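Side-chain contacts in putative aminomethyltransferase (Leptospirillum rubarum, PDB 3TTG), which probably binds a folate cofactor, as aminomethyltransferases of the glycine-cleavage T-protein family do, although its own substrate is not established: residues I31-F36 / L225-I230; G37-S42 / S219-Y224; F58-G61 / I67-Q70; Y77-N82 / F241-A246. All blocks are in the same frame, centred on the assembly; numbering follows the deposited sequence.

How the contacts relate
From the N terminus, contacts 1 and 2 open in succession, at 31-36 on helix 29-34 and at 37-42 on strand 37-39. Contact 3 then opens and closes within a few residues, tying the end of helix 55-60 to the loop leading into strand 75-81. On that strand contact 4 opens. Helix 218-227 closes contact 2 first and contact 1 next, so contact 2 lies within contact 1 and both enclose contact 3. Contact 4 closes last, at 241-246, and therefore crosses contacts 1 and 2. The first two touch through His33 and Tyr224, whereas contacts 3 and 4 lie across the centre of the chain from them, their own centres about 16 Å apart.

Contact 1: residues I31-F36 / L225-I230; sequences IAHKKF and LTEKGI
His33 meets Glu227 through a single hydrogen bond, NE2 donating to OE1 at 2.7 Å. The N-H...O angle of 159° makes it nearly straight. Seen from the histidine the acceptor lies in the ring plane, but the carboxylate is turned 47° against the ring and OE1 is met from above its own plane. Beside this bond, at the same ring edge, Lys228 brings its CD to 3.6 Å from His33 CE1. The lysine chain is bent at chi2 and chi3, and it runs past the imidazole in the opposite direction before NZ ends in a salt bridge with the terminal carboxylate of Val355. This His-carboxylate pair joins helix 29-34 to the last turn of helix 218-227, which is closed by a Schellman motif: Gly229, with positive phi, sends its N to Thr226 O at 2.9 Å, and Ile230 N returns to Leu225 O. Replacing His33 by an alanine would probably leave Glu227 OE1 without this donor and open a gap beside the Lys228 methylenes. Farther out, Thr29 also bonds OE1, while Ser316 holds OE2, so both carboxylate oxygens are tied down. Tyr224 stacks on the His33 ring.

Contact 2: residues G37-S42 / S219-Y224; sequences GLFYPS and SSYLAY
Between Gly37 and Pro41 one side chain, that of Phe39, carries the contact, lying against Tyr221 as an offset stack. Along strand 37-39, Leu38 points away from helix 218-227 and Phe39, next in the alternation, toward it. The ring centroids of Phe39 and Tyr221 are 4.0 Å apart and the planes differ by 5°, yet the two side chains arrive at about a right angle to each other. In both residues CG is anti to the backbone N (chi1 178° and 175°), which carries each ring out between strand and helix, where the two meet. Phe39 CD2 lies over the centre of the tyrosine ring, and Tyr221 CB makes a CH-pi contact 3.8 Å from the Phe39 centroid. Strand 37-39 belongs to a mixed sheet, between strands 135-141 and 214-215, so the stack packs the helix against one side of that sheet. A serine in place of Phe39 would probably leave this face of Tyr221 without its stacking partner and open a gap between helix and sheet. Arg139 joins both sides, pairing with Phe39 through the backbone and with Tyr221 OH through NH1. Farther along, Pro41 N lies 3.7 Å above the opposite face of the Phe39 ring, offset toward its rim.

Contact 3: residues F58-G61 / I67-Q70; sequences FLQG and ILKQ
Gln60 turns the two ends of its amide to different neighbours, OE1 to the backbone of Ile67 and NE2 to the side chain of Leu68. Ile67 N donates to Gln60 OE1 at 2.9 Å with an N-H...O angle of 157°. The donor lies in the carbonyl plane on a lone pair, the C=O...N angle being 140°, which is evidence for a well-directed bond. Leu68 crosses the glutamine at about a right angle: its CG sits over one face of the amide, 3.6 Å from Gln60 CD, and its CD1 comes to 3.4 Å from Gln60 NE2. The glutamine reaches this place because CG starts out anti to the backbone N (chi1 -176°) and the chain then bends at chi2, bringing the amide round to the loop. Ile67 slides past it in the opposite direction, with CB 3.6 Å from Gln60 OE1. A helix end is here joined by a side-chain-to-backbone bond to the loop that follows it and leads into strand 75-81. In that loop Asp66 OD1 takes up both Gln60 NE2 and Lys69 N, holding the other end of the amide and fixing its rotation. On the inner side Ile67 and Leu59 both rest on Ile100, so helix and loop both pack on strand 99-103, while Leu59 alone of the two also reaches Val50 of strand 48-51. Gln60 O receives Lys257 NZ.

Contact 4: residues Y77-N82 / F241-A246; sequences YSFFLN and FFPAEA
Pro243 CB comes obliquely to the CD2-CE2 bond of the Phe79 ring, 3.8 Å from each atom, with Pro243 CG just behind at 3.9 Å from CD2. The two side chains slide past each other in opposite directions. The two other rings of the loop turn to partners of their own. Phe241 has Glu245 OE1 at its ring edge, in plane, and its ring stacks with Tyr327; Phe242, whose side chain sets out away from the strand, makes a cation-pi contact with Arg86. Leu81 completes the apolar patch, its CD2 lying 3.8 Å from Pro243 CG, the two side chains meeting at a slant. With CG anti to the carbonyl carbon (chi1 -48°) and an extended chi2, the leucine brings this methyl to the proline ring. As alternate residues of one strand, Phe79 and Leu81 face the same way, and Pro243 packs on both. The loop holds its own shape: Phe242 N donates to Glu245 OE1 at 3.0 Å, from the anti side of the carboxylate and 32° out of its plane, while Ala246 N bonds Phe242 O. Glu245 OE2 continues into a salt bridge with Arg277. The contact thus lays this loop on strand 75-81, at the edge of the five-stranded sheet; Leu81 also reaches Val266 of helix 263-271, and Phe80, on the strand's other side, meets Phe112 of helix 109-118 edge-to-face.

Contact 1: residues I31-F36 / L225-I230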
loop_
_atom_site.group_PDB
_atom_site.type_symbol
_atom_site.label_atom_id
_atom_site.label_comp_id
_atom_site.label_asym_id
_atom_site.label_seq_id
_atom_site.Cartn_x
_atom_site.Cartn_y
_atom_site.Cartn_z
ATOM N N ILE A 31 -17.481 7.908 -7.864
ATOM C CA ILE A 31 -18.446 7.069 -7.152
ATOM C C ILE A 31 -17.728 6.353 -6.018
ATOM O O ILE A 31 -18.279 6.227 -4.920
ATOM C CB ILE A 31 -19.130 6.084 -8.131
ATOM C CG1 ILE A 31 -19.884 6.843 -9.252
ATOM C CG2 ILE A 31 -20.078 5.114 -7.394
ATOM C CD1 ILE A 31 -20.219 5.883 -10.486
ATOM N N ALA A 32 -16.511 5.862 -6.252
ATOM C CA ALA A 32 -15.797 5.174 -5.173
ATOM C C ALA A 32 -15.469 6.120 -4.011
ATOM O O ALA A 32 -15.556 5.708 -2.861
ATOM C CB ALA A 32 -14.543 4.519 -5.692
ATOM N N HIS A 33 -15.148 7.409 -4.305
ATOM C CA HIS A 33 -14.853 8.396 -3.262
ATOM C C HIS A 33 -16.094 8.783 -2.453
ATOM O O HIS A 33 -15.967 9.110 -1.293
ATOM C CB HIS A 33 -14.238 9.686 -3.885
ATOM C CG HIS A 33 -12.850 9.523 -4.370
ATOM N ND1 HIS A 33 -11.794 9.381 -3.502
ATOM C CD2 HIS A 33 -12.380 9.515 -5.629
ATOM C CE1 HIS A 33 -10.705 9.323 -4.259
ATOM N NE2 HIS A 33 -11.019 9.350 -5.548
ATOM N N LYS A 34 -17.277 8.737 -3.055
ATOM C CA LYS A 34 -18.526 9.130 -2.400
ATOM C C LYS A 34 -19.256 7.929 -1.763
ATOM O O LYS A 34 -19.903 8.099 -0.741
ATOM C CB LYS A 34 -19.440 9.815 -3.435
ATOM C CG LYS A 34 -20.540 10.692 -2.832
ATOM C CD LYS A 34 -21.719 10.943 -3.806
ATOM C CE LYS A 34 -22.974 10.160 -3.466
ATOM N NZ LYS A 34 -24.012 10.280 -4.532
ATOM N N LYS A 35 -19.238 6.765 -2.412
ATOM C CA LYS A 35 -19.912 5.557 -1.910
ATOM C C LYS A 35 -18.885 4.455 -1.657
ATOM O O LYS A 35 -18.346 4.331 -0.547
ATOM C CB LYS A 35 -21.013 5.131 -2.902
ATOM C CG LYS A 35 -22.098 6.231 -3.048
ATOM C CD LYS A 35 -23.466 5.713 -3.432
ATOM C CE LYS A 35 -24.293 6.753 -4.150
ATOM N NZ LYS A 35 -25.606 6.223 -4.607
ATOM N N PHE A 36 -18.630 3.630 -2.640
ATOM C CA PHE A 36 -17.621 2.586 -2.515
ATOM C C PHE A 36 -17.294 2.046 -3.878
ATOM O O PHE A 36 -18.088 2.175 -4.816
ATOM C CB PHE A 36 -18.028 1.431 -1.547
ATOM C CG PHE A 36 -19.128 0.529 -2.068
ATOM C CD1 PHE A 36 -18.826 -0.607 -2.811
ATOM C CD2 PHE A 36 -20.457 0.845 -1.866
ATOM C CE1 PHE A 36 -19.844 -1.408 -3.322
ATOM C CE2 PHE A 36 -21.466 0.047 -2.389
ATOM C CZ PHE A 36 -21.148 -1.083 -3.089
ATOM N N LEU A 225 -6.334 4.958 -5.975
ATOM C CA LEU A 225 -5.208 4.907 -5.015
ATOM C C LEU A 225 -4.266 6.102 -5.188
ATOM O O LEU A 225 -3.753 6.661 -4.195
ATOM C CB LEU A 225 -4.390 3.614 -5.129
ATOM C CG LEU A 225 -5.109 2.309 -4.807
ATOM C CD1 LEU A 225 -4.166 1.148 -5.029
ATOM C CD2 LEU A 225 -5.718 2.310 -3.420
ATOM N N THR A 226 -4.034 6.510 -6.441
ATOM C CA THR A 226 -3.127 7.685 -6.677
ATOM C C THR A 226 -3.797 8.973 -6.172
ATOM O O THR A 226 -3.108 9.820 -5.570
ATOM C CB THR A 226 -2.726 7.790 -8.150
ATOM O OG1 THR A 226 -2.281 6.465 -8.527
ATOM C CG2 THR A 226 -1.569 8.815 -8.372
ATOM N N GLU A 227 -5.123 9.109 -6.379
ATOM C CA GLU A 227 -5.900 10.267 -5.849
ATOM C C GLU A 227 -5.813 10.344 -4.302
ATOM O O GLU A 227 -5.786 11.443 -3.744
ATOM C CB GLU A 227 -7.377 10.203 -6.307
ATOM C CG GLU A 227 -7.574 10.651 -7.748
ATOM C CD GLU A 227 -8.927 10.377 -8.390
ATOM O OE1 GLU A 227 -9.686 9.538 -7.864
ATOM O OE2 GLU A 227 -9.248 11.027 -9.406
ATOM N N LYS A 228 -5.675 9.209 -3.623
ATOM C CA LYS A 228 -5.474 9.148 -2.151
ATOM C C LYS A 228 -3.986 9.295 -1.732
ATOM O O LYS A 228 -3.710 9.417 -0.539
ATOM C CB LYS A 228 -6.033 7.855 -1.558
ATOM C CG LYS A 228 -7.528 7.666 -1.846
ATOM C CD LYS A 228 -8.451 8.810 -1.440
ATOM C CE LYS A 228 -8.443 9.143 0.016
ATOM N NZ LYS A 228 -9.333 10.303 0.299
ATOM N N GLY A 229 -3.078 9.391 -2.698
ATOM C CA GLY A 229 -1.639 9.573 -2.459
ATOM C C GLY A 229 -0.896 8.350 -1.979
ATOM O O GLY A 229 0.227 8.462 -1.469
ATOM N N ILE A 230 -1.490 7.155 -2.183
ATOM C CA ILE A 230 -0.983 5.908 -1.606
ATOM C C ILE A 230 0.214 5.360 -2.378
ATOM O O ILE A 230 0.069 4.946 -3.542
ATOM C CB ILE A 230 -2.109 4.829 -1.481
ATOM C CG1 ILE A 230 -3.134 5.268 -0.428
ATOM C CG2 ILE A 230 -1.574 3.451 -1.095
ATOM C CD1 ILE A 230 -4.501 4.603 -0.601
#

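Contact 2: residues G37-S42 / S219-Y224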
loop_
_atom_site.group_PDB
_atom_site.type_symbol
_atom_site.label_atom_id
_atom_site.label_comp_id
_atom_site.label_asym_id
_atom_site.label_seq_id
_atom_site.Cartn_x
_atom_site.Cartn_y
_atom_site.Cartn_z
ATOM N N GLY A 37 -16.105 1.477 -3.953
ATOM C CA GLY A 37 -15.585 0.863 -5.147
ATOM C C GLY A 37 -15.231 -0.556 -4.821
ATOM O O GLY A 37 -14.739 -0.849 -3.731
ATOM N N LEU A 38 -15.420 -1.416 -5.789
ATOM C CA LEU A 38 -15.128 -2.851 -5.732
ATOM C C LEU A 38 -14.100 -3.176 -6.803
ATOM O O LEU A 38 -14.236 -2.713 -7.948
ATOM C CB LEU A 38 -16.471 -3.552 -5.975
ATOM C CG LEU A 38 -16.509 -5.033 -6.111
ATOM C CD1 LEU A 38 -15.968 -5.710 -4.882
ATOM C CD2 LEU A 38 -17.894 -5.473 -6.352
ATOM N N PHE A 39 -13.044 -3.952 -6.441
ATOM C CA PHE A 39 -11.977 -4.319 -7.355
ATOM C C PHE A 39 -11.572 -5.769 -7.188
ATOM O O PHE A 39 -11.310 -6.206 -6.063
ATOM C CB PHE A 39 -10.754 -3.399 -7.128
ATOM C CG PHE A 39 -9.575 -3.730 -8.010
ATOM C CD1 PHE A 39 -9.662 -3.603 -9.394
ATOM C CD2 PHE A 39 -8.368 -4.151 -7.459
ATOM C CE1 PHE A 39 -8.571 -3.893 -10.205
ATOM C CE2 PHE A 39 -7.276 -4.434 -8.274
ATOM C CZ PHE A 39 -7.385 -4.337 -9.641
ATOM N N TYR A 40 -11.410 -6.497 -8.317
ATOM C CA TYR A 40 -10.966 -7.891 -8.316
ATOM C C TYR A 40 -9.555 -7.971 -8.868
ATOM O O TYR A 40 -9.382 -7.951 -10.072
ATOM C CB TYR A 40 -11.912 -8.770 -9.121
ATOM C CG TYR A 40 -13.277 -8.887 -8.498
ATOM C CD1 TYR A 40 -13.572 -9.912 -7.615
ATOM C CD2 TYR A 40 -14.288 -8.000 -8.825
ATOM C CE1 TYR A 40 -14.849 -10.051 -7.073
ATOM C CE2 TYR A 40 -15.564 -8.126 -8.292
ATOM C CZ TYR A 40 -15.838 -9.139 -7.400
ATOM O OH TYR A 40 -17.083 -9.211 -6.834
ATOM N N PRO A 41 -8.517 -7.980 -8.038
ATOM C CA PRO A 41 -7.144 -8.011 -8.602
ATOM C C PRO A 41 -6.851 -9.268 -9.391
ATOM O O PRO A 41 -7.318 -10.350 -9.034
ATOM C CB PRO A 41 -6.240 -7.919 -7.355
ATOM C CG PRO A 41 -7.058 -8.329 -6.268
ATOM C CD PRO A 41 -8.481 -8.029 -6.560
ATOM N N SER A 42 -6.106 -9.108 -10.475
ATOM C CA SER A 42 -5.683 -10.183 -11.349
ATOM C C SER A 42 -4.681 -11.069 -10.608
ATOM O O SER A 42 -4.672 -12.292 -10.754
ATOM C CB SER A 42 -5.062 -9.599 -12.628
ATOM O OG SER A 42 -4.559 -10.651 -13.434
ATOM N N SER A 219 -7.287 0.301 -14.187
ATOM C CA SER A 219 -6.892 1.720 -14.348
ATOM C C SER A 219 -7.643 2.658 -13.381
ATOM O O SER A 219 -7.046 3.613 -12.869
ATOM C CB SER A 219 -7.048 2.192 -15.807
ATOM O OG SER A 219 -8.384 2.450 -16.204
ATOM N N SER A 220 -8.932 2.413 -13.137
ATOM C CA SER A 220 -9.706 3.244 -12.200
ATOM C C SER A 220 -9.320 2.924 -10.752
ATOM O O SER A 220 -9.254 3.827 -9.935
ATOM C CB SER A 220 -11.209 3.072 -12.407
ATOM O OG SER A 220 -11.586 3.639 -13.652
ATOM N N TYR A 221 -9.092 1.657 -10.423
ATOM C CA TYR A 221 -8.589 1.282 -9.088
ATOM C C TYR A 221 -7.232 2.020 -8.787
ATOM O O TYR A 221 -7.087 2.686 -7.759
ATOM C CB TYR A 221 -8.437 -0.231 -8.993
ATOM C CG TYR A 221 -7.811 -0.672 -7.672
ATOM C CD1 TYR A 221 -8.489 -0.500 -6.459
ATOM C CD2 TYR A 221 -6.511 -1.156 -7.623
ATOM C CE1 TYR A 221 -7.912 -0.878 -5.248
ATOM C CE2 TYR A 221 -5.927 -1.540 -6.422
ATOM C CZ TYR A 221 -6.632 -1.402 -5.241
ATOM O OH TYR A 221 -6.045 -1.849 -4.096
ATOM N N LEU A 222 -6.293 1.966 -9.715
ATOM C CA LEU A 222 -5.009 2.665 -9.578
ATOM C C LEU A 222 -5.177 4.200 -9.508
ATOM O O LEU A 222 -4.452 4.826 -8.740
ATOM C CB LEU A 222 -4.016 2.296 -10.700
ATOM C CG LEU A 222 -2.856 1.449 -10.285
ATOM C CD1 LEU A 222 -1.888 2.266 -9.352
ATOM C CD2 LEU A 222 -3.308 0.162 -9.531
ATOM N N ALA A 223 -6.090 4.803 -10.321
ATOM C CA ALA A 223 -6.381 6.226 -10.260
ATOM C C ALA A 223 -6.890 6.584 -8.856
ATOM O O ALA A 223 -6.420 7.565 -8.250
ATOM C CB ALA A 223 -7.392 6.593 -11.331
ATOM N N TYR A 224 -7.808 5.753 -8.315
ATOM C CA TYR A 224 -8.348 5.964 -6.992
ATOM C C TYR A 224 -7.200 5.980 -5.948
ATOM O O TYR A 224 -7.109 6.912 -5.127
ATOM C CB TYR A 224 -9.415 4.877 -6.649
ATOM C CG TYR A 224 -9.919 5.022 -5.235
ATOM C CD1 TYR A 224 -11.105 5.687 -4.962
ATOM C CD2 TYR A 224 -9.219 4.475 -4.169
ATOM C CE1 TYR A 224 -11.551 5.862 -3.646
ATOM C CE2 TYR A 224 -9.652 4.645 -2.853
ATOM C CZ TYR A 224 -10.812 5.356 -2.594
ATOM O OH TYR A 224 -11.273 5.483 -1.300
#

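Contact 3: residues F58-G61 / I67-Q70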
loop_
_atom_site.group_PDB
_atom_site.type_symbol
_atom_site.label_atom_id
_atom_site.label_comp_id
_atom_site.label_asym_id
_atom_site.label_seq_id
_atom_site.Cartn_x
_atom_site.Cartn_y
_atom_site.Cartn_z
ATOM N N PHE A 58 11.111 -14.989 15.802
ATOM C CA PHE A 58 11.606 -15.166 14.455
ATOM C C PHE A 58 11.181 -13.938 13.579
ATOM O O PHE A 58 12.026 -13.253 13.028
ATOM C CB PHE A 58 11.090 -16.495 13.890
ATOM C CG PHE A 58 11.215 -16.663 12.407
ATOM C CD1 PHE A 58 12.457 -16.582 11.787
ATOM C CD2 PHE A 58 10.086 -16.751 11.611
ATOM C CE1 PHE A 58 12.558 -16.607 10.393
ATOM C CE2 PHE A 58 10.192 -16.826 10.214
ATOM C CZ PHE A 58 11.426 -16.738 9.618
ATOM N N LEU A 59 9.906 -13.651 13.506
ATOM C CA LEU A 59 9.423 -12.543 12.694
ATOM C C LEU A 59 9.791 -11.188 13.241
ATOM O O LEU A 59 10.110 -10.295 12.463
ATOM C CB LEU A 59 7.914 -12.648 12.478
ATOM C CG LEU A 59 7.475 -13.822 11.577
ATOM C CD1 LEU A 59 5.955 -13.829 11.425
ATOM C CD2 LEU A 59 8.102 -13.730 10.210
ATOM N N GLN A 60 9.843 -11.041 14.552
ATOM C CA GLN A 60 10.226 -9.763 15.185
ATOM C C GLN A 60 11.646 -9.325 14.813
ATOM O O GLN A 60 11.915 -8.123 14.745
ATOM C CB GLN A 60 10.135 -9.923 16.717
ATOM C CG GLN A 60 10.403 -8.683 17.549
ATOM C CD GLN A 60 9.235 -7.712 17.554
ATOM O OE1 GLN A 60 8.443 -7.598 16.612
ATOM N NE2 GLN A 60 9.159 -6.922 18.603
ATOM N N GLY A 61 12.547 -10.289 14.570
ATOM C CA GLY A 61 13.923 -9.992 14.212
ATOM C C GLY A 61 14.093 -9.654 12.738
ATOM O O GLY A 61 15.149 -9.169 12.329
ATOM N N ILE A 67 5.739 -6.691 16.083
ATOM C CA ILE A 67 4.796 -7.816 15.918
ATOM C C ILE A 67 4.348 -8.361 17.289
ATOM O O ILE A 67 3.276 -8.907 17.351
ATOM C CB ILE A 67 5.532 -8.954 15.063
ATOM C CG1 ILE A 67 5.909 -8.459 13.673
ATOM C CG2 ILE A 67 4.763 -10.287 14.965
ATOM C CD1 ILE A 67 4.892 -7.602 12.966
ATOM N N LEU A 68 5.188 -8.284 18.346
ATOM C CA LEU A 68 4.902 -8.819 19.688
ATOM C C LEU A 68 3.792 -8.064 20.400
ATOM O O LEU A 68 2.954 -8.678 21.059
ATOM C CB LEU A 68 6.166 -8.749 20.595
ATOM C CG LEU A 68 7.407 -9.481 20.138
ATOM C CD1 LEU A 68 8.593 -9.159 21.079
ATOM C CD2 LEU A 68 7.153 -10.947 20.027
ATOM N N LYS A 69 3.829 -6.736 20.326
ATOM C CA LYS A 69 2.836 -5.880 20.984
ATOM C C LYS A 69 1.454 -6.003 20.347
ATOM O O LYS A 69 0.447 -5.752 21.028
ATOM C CB LYS A 69 3.271 -4.391 20.985
ATOM C CG LYS A 69 3.014 -3.583 19.679
ATOM C CD LYS A 69 2.045 -2.393 19.868
ATOM C CE LYS A 69 0.559 -2.716 19.974
ATOM N NZ LYS A 69 0.079 -2.995 21.367
ATOM N N GLN A 70 1.412 -6.326 19.034
ATOM C CA GLN A 70 0.170 -6.421 18.263
ATOM C C GLN A 70 -0.886 -7.303 18.952
ATOM O O GLN A 70 -0.572 -8.421 19.362
ATOM C CB GLN A 70 0.468 -6.961 16.854
ATOM C CG GLN A 70 -0.593 -6.573 15.852
ATOM C CD GLN A 70 -0.291 -7.094 14.471
ATOM O OE1 GLN A 70 0.849 -7.096 14.008
ATOM N NE2 GLN A 70 -1.296 -7.586 13.798
#

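Contact 4: residues Y77-N82 / F241-A246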
loop_
_atom_site.group_PDB
_atom_site.type_symbol
_atom_site.label_atom_id
_atom_site.label_comp_id
_atom_site.label_asym_id
_atom_site.label_seq_id
_atom_site.Cartn_x
_atom_site.Cartn_y
_atom_site.Cartn_z
ATOM N N TYR A 77 0.992 -2.879 9.591
ATOM C CA TYR A 77 1.775 -2.749 8.405
ATOM C C TYR A 77 3.240 -2.902 8.805
ATOM O O TYR A 77 3.646 -2.427 9.877
ATOM C CB TYR A 77 1.564 -1.383 7.824
ATOM C CG TYR A 77 2.165 -1.200 6.470
ATOM C CD1 TYR A 77 1.682 -1.894 5.381
ATOM C CD2 TYR A 77 3.123 -0.226 6.247
ATOM C CE1 TYR A 77 2.161 -1.655 4.107
ATOM C CE2 TYR A 77 3.618 0.018 4.979
ATOM C CZ TYR A 77 3.157 -0.715 3.911
ATOM O OH TYR A 77 3.652 -0.435 2.663
ATOM N N SER A 78 3.994 -3.539 7.984
ATOM C CA SER A 78 5.442 -3.664 8.205
ATOM C C SER A 78 6.203 -3.646 6.924
ATOM O O SER A 78 5.707 -4.090 5.885
ATOM C CB SER A 78 5.769 -4.983 8.902
ATOM O OG SER A 78 7.118 -5.019 9.361
ATOM N N PHE A 79 7.463 -3.251 7.029
ATOM C CA PHE A 79 8.464 -3.471 6.023
ATOM C C PHE A 79 9.345 -4.649 6.418
ATOM O O PHE A 79 9.440 -5.034 7.585
ATOM C CB PHE A 79 9.354 -2.226 5.824
ATOM C CG PHE A 79 8.631 -1.091 5.209
ATOM C CD1 PHE A 79 8.266 -1.123 3.871
ATOM C CD2 PHE A 79 8.237 -0.006 5.973
ATOM C CE1 PHE A 79 7.531 -0.089 3.318
ATOM C CE2 PHE A 79 7.476 1.011 5.418
ATOM C CZ PHE A 79 7.179 0.993 4.092
ATOM N N PHE A 80 10.021 -5.172 5.419
ATOM C CA PHE A 80 11.112 -6.141 5.530
ATOM C C PHE A 80 12.260 -5.485 4.832
ATOM O O PHE A 80 12.208 -5.216 3.616
ATOM C CB PHE A 80 10.742 -7.505 4.956
ATOM C CG PHE A 80 9.637 -8.171 5.739
ATOM C CD1 PHE A 80 9.925 -9.137 6.686
ATOM C CD2 PHE A 80 8.325 -7.722 5.637
ATOM C CE1 PHE A 80 8.924 -9.703 7.441
ATOM C CE2 PHE A 80 7.330 -8.279 6.403
ATOM C CZ PHE A 80 7.633 -9.243 7.309
ATOM N N LEU A 81 13.244 -5.115 5.604
ATOM C CA LEU A 81 14.382 -4.372 5.053
ATOM C C LEU A 81 15.602 -5.198 4.886
ATOM O O LEU A 81 15.710 -6.245 5.484
ATOM C CB LEU A 81 14.717 -3.205 5.989
ATOM C CG LEU A 81 13.519 -2.328 6.449
ATOM C CD1 LEU A 81 13.941 -1.307 7.467
ATOM C CD2 LEU A 81 12.862 -1.621 5.312
ATOM N N ASN A 82 16.548 -4.701 4.066
ATOM C CA ASN A 82 17.860 -5.283 3.956
ATOM C C ASN A 82 18.710 -4.670 5.083
ATOM O O ASN A 82 18.255 -3.722 5.715
ATOM C CB ASN A 82 18.421 -5.063 2.541
ATOM C CG ASN A 82 18.845 -3.671 2.184
ATOM O OD1 ASN A 82 18.987 -2.774 3.020
ATOM N ND2 ASN A 82 19.115 -3.493 0.934
ATOM N N PHE A 241 14.652 2.797 -1.939
ATOM C CA PHE A 241 14.154 3.753 -0.933
ATOM C C PHE A 241 14.138 3.277 0.494
ATOM O O PHE A 241 14.136 2.088 0.764
ATOM C CB PHE A 241 12.740 4.164 -1.315
ATOM C CG PHE A 241 12.695 4.715 -2.729
ATOM C CD1 PHE A 241 13.277 5.943 -3.038
ATOM C CD2 PHE A 241 12.161 3.967 -3.766
ATOM C CE1 PHE A 241 13.323 6.395 -4.359
ATOM C CE2 PHE A 241 12.103 4.484 -5.071
ATOM C CZ PHE A 241 12.759 5.626 -5.381
ATOM N N PHE A 242 14.078 4.255 1.411
ATOM C CA PHE A 242 13.957 4.023 2.858
ATOM C C PHE A 242 12.542 4.206 3.280
ATOM O O PHE A 242 11.861 5.045 2.690
ATOM C CB PHE A 242 14.788 4.998 3.651
ATOM C CG PHE A 242 16.282 4.939 3.405
ATOM C CD1 PHE A 242 16.995 3.790 3.668
ATOM C CD2 PHE A 242 16.983 6.069 3.031
ATOM C CE1 PHE A 242 18.379 3.745 3.491
ATOM C CE2 PHE A 242 18.367 6.021 2.848
ATOM C CZ PHE A 242 19.058 4.870 3.131
ATOM N N PRO A 243 12.082 3.532 4.349
ATOM C CA PRO A 243 10.687 3.763 4.840
ATOM C C PRO A 243 10.361 5.237 5.134
ATOM O O PRO A 243 9.273 5.714 4.778
ATOM C CB PRO A 243 10.665 2.938 6.141
ATOM C CG PRO A 243 11.612 1.869 5.921
ATOM C CD PRO A 243 12.767 2.511 5.178
ATOM N N ALA A 244 11.277 5.967 5.765
ATOM C CA ALA A 244 11.034 7.397 6.060
ATOM C C ALA A 244 10.974 8.255 4.790
ATOM O O ALA A 244 10.171 9.179 4.728
ATOM C CB ALA A 244 12.059 7.933 6.982
ATOM N N GLU A 245 11.757 7.919 3.753
ATOM C CA GLU A 245 11.630 8.627 2.467
ATOM C C GLU A 245 10.225 8.445 1.904
ATOM O O GLU A 245 9.633 9.379 1.390
ATOM C CB GLU A 245 12.644 8.115 1.463
ATOM C CG GLU A 245 14.046 8.507 1.831
ATOM C CD GLU A 245 15.049 8.017 0.809
ATOM O OE1 GLU A 245 14.887 6.898 0.259
ATOM O OE2 GLU A 245 16.020 8.764 0.572
ATOM N N ALA A 246 9.704 7.230 1.994
ATOM C CA ALA A 246 8.334 6.888 1.547
ATOM C C ALA A 246 7.186 7.444 2.407
ATOM O O ALA A 246 6.026 7.315 2.000
ATOM C CB ALA A 246 8.206 5.387 1.439
#